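Local coordinates for phospho-furanose lactonase (Mycoplasma synoviae, PDB 3OVG), which catalyses the zinc-dependent hydrolysis of phosphorylated sugar lactones, D-xylono-1,4-lactone 5-phosphate and L-arabino-1,4-lactone 5-phosphate, and also hydrolyses carboxy 1,4-lactones, at residues D27-K31 against K80-I84; I30-E36 against N73-D77; T119-V123 against E172-T177; I179-P184 against F330-F336. One frame throughout, in Å; residues are numbered along the deposited sequence.

Interaction 1 (D27-K31 against K80-I84); sequences DHFIK and KTLEI. With ZN (zinc ion), chain G.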
loop_
_atom_site.group_PDB
_atom_site.type_symbol
_atom_site.label_atom_id
_atom_site.label_comp_id
_atom_site.label_asym_id
_atom_site.label_seq_id
_atom_site.Cartn_x
_atom_site.Cartn_y
_atom_site.Cartn_z
ATOM N N ASP A 27 5.223 -20.367 23.196
ATOM C CA ASP A 27 4.475 -20.880 22.069
ATOM C C ASP A 27 3.028 -20.427 22.107
ATOM O O ASP A 27 2.650 -19.627 22.982
ATOM C CB ASP A 27 4.589 -22.407 22.019
ATOM C CG ASP A 27 4.839 -22.908 20.613
ATOM O OD1 ASP A 27 4.182 -22.378 19.691
ATOM O OD2 ASP A 27 5.694 -23.801 20.421
ATOM N N HIS A 28 2.215 -20.936 21.185
ATOM C CA HIS A 28 0.877 -20.413 21.032
ATOM C C HIS A 28 -0.021 -21.498 20.536
ATOM O O HIS A 28 0.448 -22.435 19.931
ATOM C CB HIS A 28 0.846 -19.258 20.022
ATOM C CG HIS A 28 1.742 -18.135 20.395
ATOM N ND1 HIS A 28 1.346 -17.129 21.243
ATOM C CD2 HIS A 28 3.041 -17.894 20.101
ATOM C CE1 HIS A 28 2.353 -16.303 21.445
ATOM N NE2 HIS A 28 3.396 -16.754 20.770
ATOM N N PHE A 29 -1.319 -21.337 20.762
ATOM C CA PHE A 29 -2.298 -22.187 20.112
ATOM C C PHE A 29 -3.461 -21.347 19.624
ATOM O O PHE A 29 -3.827 -21.398 18.445
ATOM C CB PHE A 29 -2.784 -23.276 21.067
ATOM C CG PHE A 29 -1.784 -24.372 21.282
ATOM C CD1 PHE A 29 -1.390 -25.185 20.226
ATOM C CD2 PHE A 29 -1.253 -24.602 22.534
ATOM C CE1 PHE A 29 -0.438 -26.230 20.425
ATOM C CE2 PHE A 29 -0.316 -25.631 22.739
ATOM C CZ PHE A 29 0.077 -26.455 21.683
ATOM N N ILE A 30 -4.045 -20.588 20.550
ATOM C CA ILE A 30 -5.136 -19.688 20.233
ATOM C C ILE A 30 -4.665 -18.231 20.260
ATOM O O ILE A 30 -4.096 -17.771 21.256
ATOM C CB ILE A 30 -6.281 -19.864 21.245
ATOM C CG1 ILE A 30 -6.706 -21.349 21.301
ATOM C CG2 ILE A 30 -7.454 -18.915 20.895
ATOM C CD1 ILE A 30 -7.385 -21.847 20.036
ATOM N N LYS A 31 -4.892 -17.528 19.155
ATOM C CA LYS A 31 -4.723 -16.094 19.081
ATOM C C LYS A 31 -6.052 -15.563 18.589
ATOM O O LYS A 31 -6.434 -15.726 17.414
ATOM C CB LYS A 31 -3.594 -15.704 18.117
ATOM C CG LYS A 31 -2.175 -15.959 18.674
ATOM C CD LYS A 31 -1.075 -15.498 17.658
ATOM C CE LYS A 31 0.335 -15.535 18.301
ATOM N NZ LYS A 31 1.364 -14.808 17.451
ATOM N N LYS A 80 -10.773 -20.869 25.418
ATOM C CA LYS A 80 -10.312 -21.872 24.482
ATOM C C LYS A 80 -9.005 -22.548 24.936
ATOM O O LYS A 80 -8.837 -23.747 24.751
ATOM C CB LYS A 80 -10.172 -21.289 23.092
ATOM C CG LYS A 80 -11.507 -20.995 22.426
ATOM C CD LYS A 80 -11.314 -20.700 20.944
ATOM C CE LYS A 80 -12.512 -19.986 20.387
ATOM N NZ LYS A 80 -13.007 -18.951 21.381
ATOM N N THR A 81 -8.086 -21.788 25.533
ATOM C CA THR A 81 -6.819 -22.388 26.012
ATOM C C THR A 81 -7.096 -23.396 27.124
ATOM O O THR A 81 -6.467 -24.451 27.190
ATOM C CB THR A 81 -5.836 -21.315 26.466
ATOM O OG1 THR A 81 -5.605 -20.443 25.362
ATOM C CG2 THR A 81 -4.492 -21.937 26.888
ATOM N N LEU A 82 -8.067 -23.078 27.985
ATOM C CA LEU A 82 -8.497 -24.033 29.002
ATOM C C LEU A 82 -9.011 -25.312 28.379
ATOM O O LEU A 82 -8.738 -26.379 28.931
ATOM C CB LEU A 82 -9.560 -23.463 29.960
ATOM C CG LEU A 82 -9.004 -22.664 31.147
ATOM C CD1 LEU A 82 -10.159 -22.044 31.959
ATOM C CD2 LEU A 82 -8.198 -23.611 32.010
ATOM N N GLU A 83 -9.773 -25.219 27.277
ATOM C CA GLU A 83 -10.263 -26.447 26.607
ATOM C C GLU A 83 -9.075 -27.300 26.173
ATOM O O GLU A 83 -9.106 -28.508 26.275
ATOM C CB GLU A 83 -11.088 -26.182 25.348
ATOM C CG GLU A 83 -12.436 -25.452 25.530
ATOM C CD GLU A 83 -13.174 -25.354 24.194
ATOM O OE1 GLU A 83 -13.509 -26.417 23.625
ATOM O OE2 GLU A 83 -13.392 -24.232 23.699
ATOM N N ILE A 84 -8.040 -26.658 25.648
ATOM C CA ILE A 84 -6.861 -27.384 25.217
ATOM C C ILE A 84 -6.171 -28.041 26.434
ATOM O O ILE A 84 -5.837 -29.211 26.396
ATOM C CB ILE A 84 -5.885 -26.470 24.430
ATOM C CG1 ILE A 84 -6.551 -25.943 23.141
ATOM C CG2 ILE A 84 -4.604 -27.223 24.158
ATOM C CD1 ILE A 84 -5.897 -24.699 22.529
HETATM ZN ZN ZN G . 5.223 -15.421 20.409
HETATM O O HOH W 1 -4.669 -17.622 24.036
HETATM O O HOH W 2 -3.300 -21.062 23.513
HETATM O O HOH W 3 3.845 -14.587 18.490
HETATM O O HOH W 4 6.687 -14.211 19.019
#
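Asp27-Lys31 leaves strand 22-25 as a loop whose extended course is broken at Phe29, while Lys80-Ile84 is a turn of helix 78-88, with Ile84 N bonded to Lys80 O at 3.1 Å. The nearest CA atoms, of Ile30 and Thr81, are 6.6 Å apart, and no direct hydrogen bond joins the segments. Ile30 fills the gap: its CG1 lies 3.9 Å from Lys80 CB and 3.7 Å from Ile84 CD1. The same CD1 of Ile84 also packs 3.7 Å from Phe29 CB, so one methyl serves two neighbouring residues. Lys80 offers its aliphatic base here, and its NZ turns off to a salt bridge with Asp77. Two waters meet Thr81 OG1, which is also hydrogen-bonded to Asp77 O. One donates to Ile30 O (2.8 Å) and to Thr81 OG1 (3.3 Å); the other accepts from Ile30 N at 3.1 Å and donates to Thr81 OG1 at 3.0 Å. Farther up the loop, His28 NE2 binds zinc at 2.3 Å, beside His26 and Asp274, and a water 2.5 Å from the zinc accepts from Lys31 NZ at 2.7 Å. His26 and His28 form the HxH motif that ends the first barrel strand in the amidohydrolase superfamily. The chemistry is thus divided along one short loop: apolar and water-mediated contacts seat Phe29 and Ile30 against the helix, whereas His28 binds the zinc and Lys31 bonds to a zinc-bound water.

Interaction 2 (I30-E36 against N73-D77); sequences IKNGGPE and NVGRD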
loop_
_atom_site.group_PDB
_atom_site.type_symbol
_atom_site.label_atom_id
_atom_site.label_comp_id
_atom_site.label_asym_id
_atom_site.label_seq_id
_atom_site.Cartn_x
_atom_site.Cartn_y
_atom_site.Cartn_z
ATOM N N ILE A 30 -4.045 -20.588 20.550
ATOM C CA ILE A 30 -5.136 -19.688 20.233
ATOM C C ILE A 30 -4.665 -18.231 20.260
ATOM O O ILE A 30 -4.096 -17.771 21.256
ATOM C CB ILE A 30 -6.281 -19.864 21.245
ATOM C CG1 ILE A 30 -6.706 -21.349 21.301
ATOM C CG2 ILE A 30 -7.454 -18.915 20.895
ATOM C CD1 ILE A 30 -7.385 -21.847 20.036
ATOM N N LYS A 31 -4.892 -17.528 19.155
ATOM C CA LYS A 31 -4.723 -16.094 19.081
ATOM C C LYS A 31 -6.052 -15.563 18.589
ATOM O O LYS A 31 -6.434 -15.726 17.414
ATOM C CB LYS A 31 -3.594 -15.704 18.117
ATOM C CG LYS A 31 -2.175 -15.959 18.674
ATOM C CD LYS A 31 -1.075 -15.498 17.658
ATOM C CE LYS A 31 0.335 -15.535 18.301
ATOM N NZ LYS A 31 1.364 -14.808 17.451
ATOM N N ASN A 32 -6.775 -14.945 19.500
ATOM C CA ASN A 32 -8.136 -14.542 19.229
ATOM C C ASN A 32 -8.205 -13.032 18.963
ATOM O O ASN A 32 -8.372 -12.240 19.877
ATOM C CB ASN A 32 -8.979 -14.955 20.447
ATOM C CG ASN A 32 -10.437 -14.652 20.284
ATOM O OD1 ASN A 32 -11.129 -14.318 21.260
ATOM N ND2 ASN A 32 -10.927 -14.764 19.065
ATOM N N GLY A 33 -8.063 -12.625 17.706
ATOM C CA GLY A 33 -8.073 -11.212 17.382
ATOM C C GLY A 33 -6.908 -10.441 17.989
ATOM O O GLY A 33 -5.858 -10.999 18.305
ATOM N N GLY A 34 -7.082 -9.140 18.141
ATOM C CA GLY A 34 -6.046 -8.340 18.759
ATOM C C GLY A 34 -5.207 -7.665 17.709
ATOM O O GLY A 34 -5.366 -7.935 16.507
ATOM N N PRO A 35 -4.304 -6.782 18.153
ATOM C CA PRO A 35 -3.472 -5.948 17.265
ATOM C C PRO A 35 -2.603 -6.763 16.296
ATOM O O PRO A 35 -2.346 -6.316 15.188
ATOM C CB PRO A 35 -2.576 -5.165 18.238
ATOM C CG PRO A 35 -3.297 -5.180 19.548
ATOM C CD PRO A 35 -4.101 -6.474 19.579
ATOM N N GLU A 36 -2.158 -7.946 16.697
ATOM C CA GLU A 36 -1.264 -8.687 15.816
ATOM C C GLU A 36 -2.013 -9.241 14.600
ATOM O O GLU A 36 -1.501 -9.260 13.480
ATOM C CB GLU A 36 -0.581 -9.803 16.589
ATOM C CG GLU A 36 0.756 -10.163 16.071
ATOM C CD GLU A 36 1.404 -11.242 16.913
ATOM O OE1 GLU A 36 0.680 -11.889 17.707
ATOM O OE2 GLU A 36 2.628 -11.448 16.773
ATOM N N ASN A 73 -4.114 -8.491 26.275
ATOM C CA ASN A 73 -4.675 -7.619 25.240
ATOM C C ASN A 73 -4.215 -7.968 23.832
ATOM O O ASN A 73 -4.624 -7.323 22.889
ATOM C CB ASN A 73 -4.332 -6.166 25.525
ATOM C CG ASN A 73 -4.844 -5.708 26.892
ATOM O OD1 ASN A 73 -6.057 -5.714 27.164
ATOM N ND2 ASN A 73 -3.927 -5.315 27.745
ATOM N N VAL A 74 -3.356 -8.969 23.702
ATOM C CA VAL A 74 -2.868 -9.348 22.384
ATOM C C VAL A 74 -3.139 -10.841 22.115
ATOM O O VAL A 74 -2.282 -11.682 22.294
ATOM C CB VAL A 74 -1.395 -8.933 22.219
ATOM C CG1 VAL A 74 -0.863 -9.289 20.825
ATOM C CG2 VAL A 74 -1.283 -7.432 22.420
ATOM N N GLY A 75 -4.379 -11.156 21.755
ATOM C CA GLY A 75 -4.730 -12.493 21.308
ATOM C C GLY A 75 -5.127 -13.570 22.306
ATOM O O GLY A 75 -5.636 -14.621 21.890
ATOM N N ARG A 76 -4.943 -13.307 23.601
ATOM C CA ARG A 76 -5.120 -14.323 24.636
ATOM C C ARG A 76 -6.560 -14.749 24.703
ATOM O O ARG A 76 -7.483 -13.906 24.684
ATOM C CB ARG A 76 -4.670 -13.804 26.006
ATOM C CG ARG A 76 -4.487 -14.903 27.043
ATOM C CD ARG A 76 -4.119 -14.356 28.455
ATOM N NE ARG A 76 -5.279 -13.708 29.090
ATOM C CZ ARG A 76 -5.284 -13.131 30.293
ATOM N NH1 ARG A 76 -4.161 -13.070 31.028
ATOM N NH2 ARG A 76 -6.435 -12.571 30.742
ATOM N N ASP A 77 -6.757 -16.057 24.814
ATOM C CA ASP A 77 -8.100 -16.627 24.893
ATOM C C ASP A 77 -8.099 -17.642 26.040
ATOM O O ASP A 77 -7.648 -18.781 25.891
ATOM C CB ASP A 77 -8.496 -17.251 23.544
ATOM C CG ASP A 77 -9.948 -17.747 23.517
ATOM O OD1 ASP A 77 -10.486 -18.095 24.588
ATOM O OD2 ASP A 77 -10.540 -17.818 22.415
HETATM O O HOH W 1 -4.669 -17.622 24.036
HETATM O O HOH W 5 -6.875 -9.984 21.343
HETATM O O HOH W 6 -1.864 -12.091 18.941
#
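This is a buried loop-to-loop contact in which the chain leading from the first barrel strand into helix 35-39 crosses the chain between strand 63-68 and helix 78-88. The CA atoms of Lys31 and Gly75 are 4.2 Å apart, and a nearly straight hydrogen bond runs from Asn32 N to Gly75 O (2.7 Å, 173°). Lys31 CA adds a CA-H...O contact to Gly75 O at 3.3 Å, and Gly75 CA another to Gly33 O at 3.5 Å. Glycine is needed at Gly34, where a CB would clash with Gly75 N, and the backbone angles of Gly75 itself also call for glycine. Two waters extend the seam, one linking Ile30 O (2.8 Å) to Asp77 N (2.7 Å), the other Asn32 O (3.1 Å) to Gly75 N (2.8 Å). Ile30 CG2 makes a tight van der Waals contact with Asp77 CB (3.3 Å), and an apolar one joins Pro35 CD to Val74 CG2 (4.1 Å). Lys31 NZ, bonded to Gly276 O, also forms a salt bridge with Glu36 OE1 at 3.0 Å. Asp108 of a second subunit accepts from Gly34 N, placing the loop at a subunit interface. Within the chain, the seam lies between the start of helix 35-39 and Asp77, the N-cap of helix 78-88.

Interaction 3 (T119-V123 against E172-T177); sequences TEEIV and EVAART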
loop_
_atom_site.group_PDB
_atom_site.type_symbol
_atom_site.label_atom_id
_atom_site.label_comp_id
_atom_site.label_asym_id
_atom_site.label_seq_id
_atom_site.Cartn_x
_atom_site.Cartn_y
_atom_site.Cartn_z
ATOM N N THR A 119 1.062 3.051 37.050
ATOM C CA THR A 119 1.745 1.773 37.172
ATOM C C THR A 119 1.212 0.939 38.323
ATOM O O THR A 119 0.885 -0.238 38.149
ATOM C CB THR A 119 3.238 2.020 37.335
ATOM O OG1 THR A 119 3.670 2.808 36.228
ATOM C CG2 THR A 119 4.028 0.691 37.380
ATOM N N GLU A 120 1.124 1.560 39.498
ATOM C CA GLU A 120 0.616 0.927 40.708
ATOM C C GLU A 120 -0.703 0.164 40.477
ATOM O O GLU A 120 -0.857 -0.960 40.946
ATOM C CB GLU A 120 0.437 2.035 41.759
ATOM C CG GLU A 120 0.112 1.593 43.131
ATOM C CD GLU A 120 -0.313 2.777 44.051
ATOM O OE1 GLU A 120 0.116 3.947 43.824
ATOM O OE2 GLU A 120 -1.087 2.521 45.006
ATOM N N GLU A 121 -1.659 0.771 39.771
ATOM C CA GLU A 121 -2.941 0.101 39.503
ATOM C C GLU A 121 -2.781 -1.032 38.475
ATOM O O GLU A 121 -3.450 -2.058 38.535
ATOM C CB GLU A 121 -3.987 1.095 38.980
ATOM C CG GLU A 121 -4.342 2.230 39.969
ATOM C CD GLU A 121 -5.010 1.698 41.210
ATOM O OE1 GLU A 121 -5.857 0.777 41.087
ATOM O OE2 GLU A 121 -4.694 2.197 42.313
ATOM N N ILE A 122 -1.916 -0.821 37.507
ATOM C CA ILE A 122 -1.661 -1.868 36.520
ATOM C C ILE A 122 -1.056 -3.089 37.218
ATOM O O ILE A 122 -1.470 -4.219 36.952
ATOM C CB ILE A 122 -0.762 -1.363 35.377
ATOM C CG1 ILE A 122 -1.555 -0.341 34.572
ATOM C CG2 ILE A 122 -0.265 -2.555 34.493
ATOM C CD1 ILE A 122 -0.764 0.401 33.531
ATOM N N VAL A 123 -0.121 -2.849 38.138
ATOM C CA VAL A 123 0.453 -3.923 38.946
ATOM C C VAL A 123 -0.623 -4.735 39.683
ATOM O O VAL A 123 -0.584 -5.963 39.642
ATOM C CB VAL A 123 1.531 -3.413 39.921
ATOM C CG1 VAL A 123 1.908 -4.507 40.899
ATOM C CG2 VAL A 123 2.784 -2.951 39.135
ATOM N N GLU A 172 8.645 -2.412 34.415
ATOM C CA GLU A 172 8.486 -2.129 35.834
ATOM C C GLU A 172 7.272 -2.922 36.331
ATOM O O GLU A 172 7.285 -3.512 37.406
ATOM C CB GLU A 172 8.298 -0.615 36.100
ATOM C CG GLU A 172 7.949 -0.338 37.569
ATOM C CD GLU A 172 7.978 1.129 37.953
ATOM O OE1 GLU A 172 8.488 1.957 37.189
ATOM O OE2 GLU A 172 7.473 1.451 39.037
ATOM N N VAL A 173 6.219 -2.950 35.533
ATOM C CA VAL A 173 5.044 -3.706 35.928
ATOM C C VAL A 173 5.426 -5.197 36.091
ATOM O O VAL A 173 5.051 -5.851 37.066
ATOM C CB VAL A 173 3.890 -3.521 34.924
ATOM C CG1 VAL A 173 2.848 -4.645 35.109
ATOM C CG2 VAL A 173 3.245 -2.123 35.079
ATOM N N ALA A 174 6.221 -5.718 35.165
ATOM C CA ALA A 174 6.615 -7.124 35.233
ATOM C C ALA A 174 7.475 -7.378 36.480
ATOM O O ALA A 174 7.257 -8.325 37.218
ATOM C CB ALA A 174 7.379 -7.491 33.992
ATOM N N ALA A 175 8.466 -6.526 36.706
ATOM C CA ALA A 175 9.370 -6.695 37.849
ATOM C C ALA A 175 8.587 -6.634 39.158
ATOM O O ALA A 175 8.791 -7.457 40.052
ATOM C CB ALA A 175 10.508 -5.646 37.820
ATOM N N ARG A 176 7.668 -5.682 39.260
ATOM C CA ARG A 176 6.913 -5.524 40.518
ATOM C C ARG A 176 5.950 -6.701 40.806
ATOM O O ARG A 176 5.809 -7.164 41.938
ATOM C CB ARG A 176 6.183 -4.169 40.525
ATOM C CG ARG A 176 7.163 -2.973 40.695
ATOM C CD ARG A 176 6.537 -1.600 40.434
ATOM N NE ARG A 176 5.511 -1.213 41.402
ATOM C CZ ARG A 176 5.094 0.043 41.585
ATOM N NH1 ARG A 176 5.635 1.032 40.878
ATOM N NH2 ARG A 176 4.148 0.322 42.486
ATOM N N THR A 177 5.289 -7.176 39.766
ATOM C CA THR A 177 4.396 -8.335 39.868
ATOM C C THR A 177 5.202 -9.571 40.222
ATOM O O THR A 177 4.776 -10.410 41.035
ATOM C CB THR A 177 3.667 -8.554 38.529
ATOM O OG1 THR A 177 2.943 -7.365 38.214
ATOM C CG2 THR A 177 2.656 -9.719 38.595
#
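Thr119, in the first turn of helix 119-131, directs its CG2 methyl at helix 165-181, where it lies 3.7 Å from Val173 CG2, 3.9 Å from Glu172 OE2 and 3.9 Å from Arg176 NH1. The two charged groups are a pair in their own right: Arg176 NH1 donates to Glu172 OE2 at 2.6 Å in a salt bridge one turn apart on the same helix, and Glu172 OE1 has a second partner in Lys349. Glu120 is peripheral. Its CA comes within 4.0 Å of Arg176 NH2, but its carboxylate leads off and makes no salt bridge here. Past Glu121, Ile122 returns to the interface with CG2 3.6 Å from Val173 CG2, the tightest apolar approach of the pair. Val123 is the residue most covered: its CG2 rests 4.0 Å from Val173 CA and 3.9 Å from Arg176 CB, and its CG1 stands 4.1 Å from Thr177 OG1. That hydroxyl donates to Val173 O at 2.8 Å, within its own helix, so it can border an apolar patch. No hydrogen bond crosses the interface. The axes of the two short segments approach to 9.5 Å and cross at -51°, their N-to-C directions 51° apart. Side-chain packing of this kind between obliquely crossed helices belongs to the helical layer outside the strands of a TIM barrel, here away from the metal centre.

Interaction 4 (I179-P184 against F330-F336); sequences ILTGCP and FDEKRNF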
loop_
_atom_site.group_PDB
_atom_site.type_symbol
_atom_site.label_atom_id
_atom_site.label_comp_id
_atom_site.label_asym_id
_atom_site.label_seq_id
_atom_site.Cartn_x
_atom_site.Cartn_y
_atom_site.Cartn_z
ATOM N N ILE A 179 8.207 -9.687 41.742
ATOM C CA ILE A 179 8.658 -9.531 43.119
ATOM C C ILE A 179 7.536 -9.818 44.105
ATOM O O ILE A 179 7.729 -10.541 45.083
ATOM C CB ILE A 179 9.188 -8.120 43.324
ATOM C CG1 ILE A 179 10.565 -8.001 42.651
ATOM C CG2 ILE A 179 9.208 -7.740 44.837
ATOM C CD1 ILE A 179 10.922 -6.566 42.348
ATOM N N LEU A 180 6.355 -9.270 43.840
ATOM C CA LEU A 180 5.242 -9.406 44.766
ATOM C C LEU A 180 4.660 -10.825 44.827
ATOM O O LEU A 180 4.225 -11.257 45.904
ATOM C CB LEU A 180 4.129 -8.407 44.430
ATOM C CG LEU A 180 4.434 -6.919 44.623
ATOM C CD1 LEU A 180 3.293 -6.101 43.976
ATOM C CD2 LEU A 180 4.633 -6.539 46.123
ATOM N N THR A 181 4.630 -11.537 43.686
ATOM C CA THR A 181 3.933 -12.840 43.601
ATOM C C THR A 181 4.906 -14.016 43.540
ATOM O O THR A 181 4.521 -15.158 43.778
ATOM C CB THR A 181 3.027 -12.982 42.330
ATOM O OG1 THR A 181 3.836 -12.903 41.145
ATOM C CG2 THR A 181 1.938 -11.936 42.288
ATOM N N GLY A 182 6.159 -13.717 43.211
ATOM C CA GLY A 182 7.168 -14.738 42.979
ATOM C C GLY A 182 7.167 -15.279 41.556
ATOM O O GLY A 182 7.954 -16.182 41.251
ATOM N N CYS A 183 6.295 -14.751 40.677
ATOM C CA CYS A 183 6.146 -15.364 39.339
ATOM C C CYS A 183 7.333 -15.142 38.370
ATOM O O CYS A 183 8.063 -14.150 38.472
ATOM C CB CYS A 183 4.845 -14.913 38.673
ATOM S SG CYS A 183 4.860 -13.210 38.046
ATOM N N PRO A 184 7.525 -16.064 37.413
ATOM C CA PRO A 184 8.520 -15.845 36.363
ATOM C C PRO A 184 8.126 -14.715 35.409
ATOM O O PRO A 184 6.985 -14.212 35.433
ATOM C CB PRO A 184 8.571 -17.181 35.604
ATOM C CG PRO A 184 7.505 -18.055 36.166
ATOM C CD PRO A 184 6.814 -17.351 37.294
ATOM N N PHE A 330 7.938 -20.610 41.067
ATOM C CA PHE A 330 7.705 -19.365 41.800
ATOM C C PHE A 330 8.785 -19.116 42.855
ATOM O O PHE A 330 9.257 -20.054 43.511
ATOM C CB PHE A 330 6.324 -19.365 42.464
ATOM C CG PHE A 330 5.218 -18.826 41.563
ATOM C CD1 PHE A 330 5.083 -19.286 40.262
ATOM C CD2 PHE A 330 4.337 -17.867 42.023
ATOM C CE1 PHE A 330 4.077 -18.810 39.428
ATOM C CE2 PHE A 330 3.302 -17.385 41.200
ATOM C CZ PHE A 330 3.173 -17.846 39.913
ATOM N N ASP A 331 9.168 -17.855 43.032
ATOM C CA ASP A 331 10.005 -17.474 44.173
ATOM C C ASP A 331 9.073 -17.295 45.336
ATOM O O ASP A 331 7.852 -17.223 45.133
ATOM C CB ASP A 331 10.682 -16.124 43.937
ATOM C CG ASP A 331 12.023 -16.259 43.298
ATOM O OD1 ASP A 331 12.437 -17.415 43.038
ATOM O OD2 ASP A 331 12.656 -15.216 43.071
ATOM N N GLU A 332 9.637 -17.210 46.545
ATOM C CA GLU A 332 8.873 -16.723 47.675
ATOM C C GLU A 332 8.535 -15.257 47.392
ATOM O O GLU A 332 9.331 -14.538 46.773
ATOM C CB GLU A 332 9.649 -16.823 49.004
ATOM C CG GLU A 332 9.914 -18.270 49.521
ATOM C CD GLU A 332 8.706 -19.218 49.368
ATOM O OE1 GLU A 332 7.672 -19.050 50.090
ATOM O OE2 GLU A 332 8.807 -20.147 48.521
ATOM N N LYS A 333 7.365 -14.842 47.881
ATOM C CA LYS A 333 6.881 -13.470 47.801
ATOM C C LYS A 333 7.763 -12.491 48.567
ATOM O O LYS A 333 8.323 -12.824 49.611
ATOM C CB LYS A 333 5.494 -13.375 48.401
ATOM C CG LYS A 333 4.475 -14.229 47.745
ATOM C CD LYS A 333 3.108 -13.730 48.245
ATOM C CE LYS A 333 1.977 -14.666 47.920
ATOM N NZ LYS A 333 0.675 -13.898 48.114
ATOM N N ARG A 334 7.900 -11.286 48.023
ATOM C CA ARG A 334 8.646 -10.218 48.658
ATOM C C ARG A 334 7.794 -8.979 48.610
ATOM O O ARG A 334 6.835 -8.911 47.847
ATOM C CB ARG A 334 9.951 -9.946 47.911
ATOM C CG ARG A 334 10.923 -11.109 48.015
ATOM C CD ARG A 334 12.280 -10.740 47.423
ATOM N NE ARG A 334 12.345 -10.937 45.984
ATOM C CZ ARG A 334 12.812 -10.043 45.112
ATOM N NH1 ARG A 334 13.251 -8.855 45.514
ATOM N NH2 ARG A 334 12.834 -10.337 43.812
ATOM N N ASN A 335 8.132 -8.011 49.450
ATOM C CA ASN A 335 7.611 -6.659 49.323
ATOM C C ASN A 335 8.459 -5.914 48.311
ATOM O O ASN A 335 9.670 -6.147 48.196
ATOM C CB ASN A 335 7.713 -5.931 50.653
ATOM C CG ASN A 335 6.870 -6.569 51.732
ATOM O OD1 ASN A 335 5.642 -6.643 51.618
ATOM N ND2 ASN A 335 7.525 -7.024 52.803
ATOM N N PHE A 336 7.836 -5.022 47.570
ATOM C CA PHE A 336 8.565 -4.233 46.597
ATOM C C PHE A 336 9.199 -3.049 47.314
ATOM O O PHE A 336 8.488 -2.262 47.942
ATOM C CB PHE A 336 7.621 -3.707 45.517
ATOM C CG PHE A 336 8.267 -2.700 44.610
ATOM C CD1 PHE A 336 9.314 -3.075 43.775
ATOM C CD2 PHE A 336 7.852 -1.385 44.605
ATOM C CE1 PHE A 336 9.923 -2.160 42.962
ATOM C CE2 PHE A 336 8.453 -0.464 43.766
ATOM C CZ PHE A 336 9.494 -0.851 42.954
HETATM O O HOH W 7 9.326 -12.546 44.838
HETATM O O HOH W 8 3.995 -9.871 47.955
HETATM O O HOH W 9 5.301 -17.369 45.628
#
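Two aromatic rings mark the apolar parts of this contact, which packs the C-terminal end of a TIM-barrel helix, 165-181, and the turn into strand 185-190 against the extended chain preceding helix 343-351. Phe330 lays a ring face over Cys183, whose CA sits 3.8 Å from the centroid of the Phe330 ring and 7° off its normal, a CH-pi contact; Pro184 CD lies 3.8 Å from Phe330 CE1. Toward the other end, Phe336 meets Ile179 at its ring edge, with Ile179 CD1 4.1 Å from Phe336 CD1, and Leu180 CD2 is 4.2 Å from Phe336 CB. Between the aromatics the backbones bond directly: Arg334 N donates to Ile179 O at 3.0 Å, and Asp331 N to Gly182 O at 2.7 Å. Gly182, with positive phi just past the helix, could carry no CB, which would fall 2.0 Å from Asp331 O. Thr181 OG1 accepts from Cys183 N at 3.1 Å, forming an ST turn across the helix end; the same OG1 is hydrogen-bonded to Thr177 O, one turn back. At the solvent-exposed edge, the Arg334 guanidinium lies with a face over Ile179 CG2 and bonds to Gly206 O, while Lys333 pairs with Glu131. Waters also tie the backbones together: one donates to Leu180 O (2.5 Å) and Arg334 O (3.0 Å), and another to Thr181 O at 3.0 Å and Asp331 O at 2.6 Å.

In the fold
Interactions 1 and 2 start from the same loop, share Ile30 and Lys31, and have one bridging water in common; both are buried, and they lie beside the zinc centre. Interactions 3 and 4 share helix 165-181 and touch directly, Arg176 CG meeting Phe336 CE1 at 3.7 Å and Val123 CG1 meeting Leu180 CD1 at 3.7 Å. Their centres are 12 Å apart, whereas those of interactions 1 and 3 are 25 Å apart. Direct backbone hydrogen bonds and close-packed glycines distinguish loop-rich interactions 2 and 4 from helix-faced 1 and 3, though waters also bridge interaction 1. Interaction 3 is mostly buried; interaction 4 is only partly buried and has the most exposed residues, among them Lys333 and Arg334.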